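Local coordinates for putative glutathione-regulated potassium-efflux system protein KefB (Vibrio parahaemolyticus RIMD 2210633, PDB 3C85) that probably acts as a CPA2-family monovalent cation:proton antiporter, this fragment being its nucleotide-binding TrkA-N domain of Rossmann type, at residues Q33-P37 against F96-L101; L67-E73 against N85-A91. All blocks are in the same frame, centred on the assembly; numbering follows the deposited sequence.

Contact 1 of 2, residues Q33-P37 against F96-L101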
# COMPACT_ATOMS: atom_id res chain seq x y z
N GLN A 33 25.16 5.33 25.74
CA GLN A 33 24.08 5.60 24.76
C GLN A 33 23.45 4.28 24.37
O GLN A 33 23.14 4.05 23.21
CB GLN A 33 24.63 6.32 23.54
CG GLN A 33 26.01 5.86 23.12
CD GLN A 33 26.63 6.82 22.12
OE1 GLN A 33 27.80 7.21 22.24
NE2 GLN A 33 25.84 7.22 21.12
N LEU A 34 23.27 3.42 25.35
CA LEU A 34 22.66 2.14 25.09
C LEU A 34 21.19 2.36 24.76
O LEU A 34 20.60 3.34 25.21
CB LEU A 34 22.85 1.19 26.27
CG LEU A 34 24.30 0.73 26.46
CD1 LEU A 34 24.44 -0.17 27.68
CD2 LEU A 34 24.83 0.04 25.19
N ILE A 35 20.63 1.47 23.95
CA ILE A 35 19.22 1.51 23.59
C ILE A 35 18.51 0.33 24.20
O ILE A 35 18.76 -0.82 23.84
CB ILE A 35 18.99 1.53 22.06
CG1 ILE A 35 19.59 2.80 21.47
CG2 ILE A 35 17.47 1.40 21.74
CD1 ILE A 35 19.82 2.73 19.95
N ASN A 36 17.62 0.65 25.14
CA ASN A 36 16.74 -0.30 25.76
C ASN A 36 15.34 -0.23 25.10
O ASN A 36 14.64 0.76 25.27
CB ASN A 36 16.69 0.01 27.26
CG ASN A 36 15.86 -0.99 28.04
OD1 ASN A 36 15.23 -1.87 27.49
ND2 ASN A 36 15.89 -0.85 29.35
N PRO A 37 14.94 -1.28 24.34
CA PRO A 37 13.68 -1.23 23.60
C PRO A 37 12.50 -1.49 24.53
O PRO A 37 11.37 -1.45 24.10
CB PRO A 37 13.82 -2.35 22.58
CG PRO A 37 14.75 -3.35 23.26
CD PRO A 37 15.65 -2.57 24.15
N PHE A 96 25.16 1.10 15.45
CA PHE A 96 23.80 1.28 15.95
C PHE A 96 23.36 0.02 16.67
O PHE A 96 22.92 0.07 17.80
CB PHE A 96 22.81 1.59 14.84
CG PHE A 96 21.38 1.55 15.29
CD1 PHE A 96 20.85 2.59 16.04
CD2 PHE A 96 20.57 0.45 15.01
CE1 PHE A 96 19.52 2.57 16.46
CE2 PHE A 96 19.24 0.42 15.44
CZ PHE A 96 18.72 1.49 16.20
N TRP A 97 23.51 -1.13 16.01
CA TRP A 97 23.08 -2.40 16.57
C TRP A 97 23.83 -2.81 17.85
O TRP A 97 23.29 -3.53 18.70
CB TRP A 97 23.14 -3.48 15.50
CG TRP A 97 22.03 -3.30 14.49
CD1 TRP A 97 22.11 -2.68 13.28
CD2 TRP A 97 20.67 -3.68 14.67
NE1 TRP A 97 20.86 -2.69 12.66
CE2 TRP A 97 19.96 -3.29 13.50
CE3 TRP A 97 19.97 -4.33 15.70
CZ2 TRP A 97 18.59 -3.52 13.33
CZ3 TRP A 97 18.61 -4.56 15.54
CH2 TRP A 97 17.93 -4.16 14.36
N GLU A 98 25.04 -2.30 17.99
CA GLU A 98 25.84 -2.60 19.15
C GLU A 98 25.29 -1.91 20.39
O GLU A 98 25.53 -2.33 21.47
CB GLU A 98 27.30 -2.24 18.92
CG GLU A 98 28.16 -3.41 18.47
CD GLU A 98 28.57 -4.28 19.63
OE1 GLU A 98 29.21 -3.76 20.54
OE2 GLU A 98 28.25 -5.48 19.63
N ARG A 99 24.52 -0.86 20.18
CA ARG A 99 23.91 -0.10 21.26
C ARG A 99 22.70 -0.81 21.86
O ARG A 99 22.28 -0.48 22.95
CB ARG A 99 23.53 1.30 20.79
CG ARG A 99 24.71 2.21 20.42
CD ARG A 99 24.23 3.42 19.64
NE ARG A 99 23.38 4.29 20.45
CZ ARG A 99 22.56 5.23 19.96
NH1 ARG A 99 22.47 5.43 18.66
NH2 ARG A 99 21.82 5.96 20.79
N ILE A 100 22.14 -1.78 21.14
CA ILE A 100 20.83 -2.35 21.50
C ILE A 100 20.91 -3.53 22.48
O ILE A 100 21.57 -4.53 22.21
CB ILE A 100 19.97 -2.69 20.25
CG1 ILE A 100 19.66 -1.40 19.47
CG2 ILE A 100 18.67 -3.37 20.66
CD1 ILE A 100 18.92 -1.62 18.16
N LEU A 101 20.20 -3.40 23.57
CA LEU A 101 20.16 -4.41 24.60
C LEU A 101 19.57 -5.73 24.15
O LEU A 101 18.48 -5.78 23.65
CB LEU A 101 19.34 -3.91 25.78
CG LEU A 101 19.85 -2.71 26.57
CD1 LEU A 101 20.34 -1.62 25.68
CD2 LEU A 101 18.94 -2.20 27.63

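Contact 2 of 2, residues L67-E73 against N85-A91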
# COMPACT_ATOMS: atom_id res chain seq x y z
N LEU A 67 8.36 -0.01 18.38
CA LEU A 67 9.45 0.97 18.46
C LEU A 67 9.94 1.23 17.03
O LEU A 67 10.38 0.32 16.35
CB LEU A 67 10.59 0.43 19.32
CG LEU A 67 11.83 1.34 19.37
CD1 LEU A 67 11.51 2.72 20.02
CD2 LEU A 67 13.00 0.63 20.14
N GLY A 68 9.87 2.49 16.59
CA GLY A 68 10.32 2.87 15.25
C GLY A 68 11.75 3.35 15.35
O GLY A 68 12.12 3.96 16.33
N ILE A 69 12.55 3.01 14.33
CA ILE A 69 13.93 3.47 14.20
C ILE A 69 13.97 4.28 12.90
O ILE A 69 13.52 3.81 11.85
CB ILE A 69 14.94 2.26 14.11
CG1 ILE A 69 14.70 1.26 15.26
CG2 ILE A 69 16.39 2.77 13.93
CD1 ILE A 69 14.75 1.81 16.67
N GLU A 70 14.50 5.50 12.98
CA GLU A 70 14.43 6.45 11.87
C GLU A 70 15.75 7.25 11.74
O GLU A 70 16.23 7.83 12.72
CB GLU A 70 13.22 7.37 12.12
CG GLU A 70 13.07 8.55 11.14
CD GLU A 70 13.12 8.12 9.70
OE1 GLU A 70 12.30 7.24 9.33
OE2 GLU A 70 13.97 8.64 8.94
N ILE A 71 16.35 7.25 10.56
CA ILE A 71 17.64 7.92 10.36
C ILE A 71 17.57 9.45 10.44
O ILE A 71 18.54 10.12 10.84
CB ILE A 71 18.35 7.45 9.07
CG1 ILE A 71 19.87 7.65 9.20
CG2 ILE A 71 17.71 8.11 7.82
CD1 ILE A 71 20.72 7.03 8.06
N ARG A 72 16.41 10.00 10.07
CA ARG A 72 16.19 11.46 10.09
C ARG A 72 15.83 11.94 11.49
O ARG A 72 14.70 11.71 11.97
CB ARG A 72 15.07 11.88 9.12
CG ARG A 72 15.24 11.49 7.62
CD ARG A 72 13.90 11.60 6.86
NE ARG A 72 12.98 10.53 7.27
CZ ARG A 72 11.64 10.60 7.24
NH1 ARG A 72 11.01 11.69 6.80
NH2 ARG A 72 10.92 9.58 7.67
N GLU A 73 16.77 12.62 12.14
CA GLU A 73 16.56 13.13 13.49
C GLU A 73 15.32 14.04 13.59
O GLU A 73 14.52 13.92 14.54
CB GLU A 73 17.83 13.84 14.01
CG GLU A 73 18.92 12.84 14.40
CD GLU A 73 20.12 13.45 15.14
OE1 GLU A 73 20.19 14.68 15.39
OE2 GLU A 73 21.01 12.65 15.48
N ASN A 85 6.55 6.16 19.59
CA ASN A 85 7.87 5.79 20.14
C ASN A 85 8.82 5.58 18.99
O ASN A 85 8.84 4.50 18.38
CB ASN A 85 7.84 4.54 21.04
CG ASN A 85 7.14 4.79 22.38
OD1 ASN A 85 6.69 5.90 22.66
ND2 ASN A 85 7.04 3.75 23.19
N VAL A 86 9.58 6.62 18.69
CA VAL A 86 10.52 6.57 17.57
C VAL A 86 11.85 7.14 18.04
O VAL A 86 11.90 8.19 18.67
CB VAL A 86 9.98 7.34 16.33
CG1 VAL A 86 11.05 7.35 15.20
CG2 VAL A 86 8.72 6.67 15.82
N ILE A 87 12.93 6.42 17.78
CA ILE A 87 14.24 6.90 18.14
C ILE A 87 15.07 7.06 16.88
O ILE A 87 14.80 6.39 15.86
CB ILE A 87 14.92 5.98 19.20
CG1 ILE A 87 15.10 4.55 18.68
CG2 ILE A 87 14.10 5.96 20.52
CD1 ILE A 87 16.00 3.70 19.58
N SER A 88 16.04 7.96 16.90
CA SER A 88 16.84 8.12 15.71
C SER A 88 17.99 7.11 15.66
O SER A 88 18.51 6.70 16.71
CB SER A 88 17.35 9.56 15.59
OG SER A 88 18.20 9.81 16.68
N GLY A 89 18.38 6.71 14.46
CA GLY A 89 19.50 5.80 14.30
C GLY A 89 19.55 5.26 12.90
O GLY A 89 18.57 5.35 12.18
N ASP A 90 20.69 4.72 12.53
CA ASP A 90 20.89 4.16 11.17
C ASP A 90 20.91 2.65 11.30
O ASP A 90 21.93 2.07 11.71
CB ASP A 90 22.21 4.69 10.59
CG ASP A 90 22.55 4.13 9.20
OD1 ASP A 90 21.83 3.25 8.66
OD2 ASP A 90 23.59 4.57 8.65
N ALA A 91 19.79 1.99 10.95
CA ALA A 91 19.69 0.54 11.07
C ALA A 91 20.65 -0.26 10.14
O ALA A 91 20.77 -1.47 10.30
CB ALA A 91 18.26 0.06 10.95

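Contact 1 of 2, residues Q33-P37 against F96-L101
A lone beta bridge with no regular strand on either side joins these segments: I35 pairs with I100, the two segments running the same way. I35 N donates to R99 O at 2.7 Å, and L101 N returns a bond to I35 O at 3.0 Å, although the place of that oxygen is less sure. Two residues before I35, Q33 O accepts R99 NE at 2.8 Å, with a second, weak bond from R99 NH2 at 3.4 Å. Q33 NE2 lies over one face of the R99 guanidinium and I35 CD1 over the opposite face. Buried I35 also puts CD1 3.5 Å from F96 CE1 and CB 4.0 Å from I100 CG1. The F96 side chain is about 5 Å from those of D90 and A91, so this surface contact borders the AMP site. P37 packs on L67 and F96 on I69 of strand 66-70, while W97 turns away to pack on strand 42-45 and helix 116-128.

Contact 2 of 2, residues L67-E73 against N85-A91
I69 lays its CD1 against CG1 of I87 at 3.4 Å, on the side of the sheet where L67 CD1 also approaches I87 CG2 at 4.2 Å. I69 CG2 comes within 4.4 Å of A91 CB. Strands 67-70 and 86-88 run parallel, their axes 4.7 Å apart at closest and 28° apart in direction. Their bonds alternate: G68 N to N85 O (2.9 Å), I87 N to G68 O, E70 N to I87 O and G89 N to E70 O (each 3.0 Å), so G68 and E70 supply the bonds to this neighbour, while L67 and I69 bond to strand 42-45. E70 CB meets V86 CG1 at 3.8 Å on the other face, where a CB on G68 would crowd V86. Past the strand, I71 CD1 rests 3.6 Å from D90 CG, and D90 OD1 is bonded to T92. The carboxylate of E70 turns away from the pairing: R72 NE binds its OE2 at 2.7 Å in a salt bridge, R72 N bonds the same oxygen at 3.0 Å, and OE1 accepts R72 NH2 at 3.2 Å and the amide of M47. E70, R72, D90 and A91 belong to the AMP-binding site, with no AMP bound to this chain. An acidic residue ending the second strand, next to a probable glycine-rich turn after the first, is consistent with the nucleotide-binding arrangement of a Rossmann fold.

How the contacts relate
From the N terminus, the chain passes through 33-37, runs through strand 42-45 and helix 49-62, and reaches 67-73. Helix 73-81 then carries it over to 85-91, where contact 2 closes a short beta-alpha-beta loop of 11 intervening residues. Helix 94-98 follows, and 96-101 comes back to the start, so contact 1 closes a wider loop of 58 intervening residues with contact 2 wholly within it. The two also touch: W97 NE1 probably bonds A91 O at 2.7 Å, and I35 CG2 packs on I87 CD1 at 3.5 Å. Together they tie the N-terminal lead-in and the helix 94-98 end to edge strand 86-88 and its neighbour 66-70.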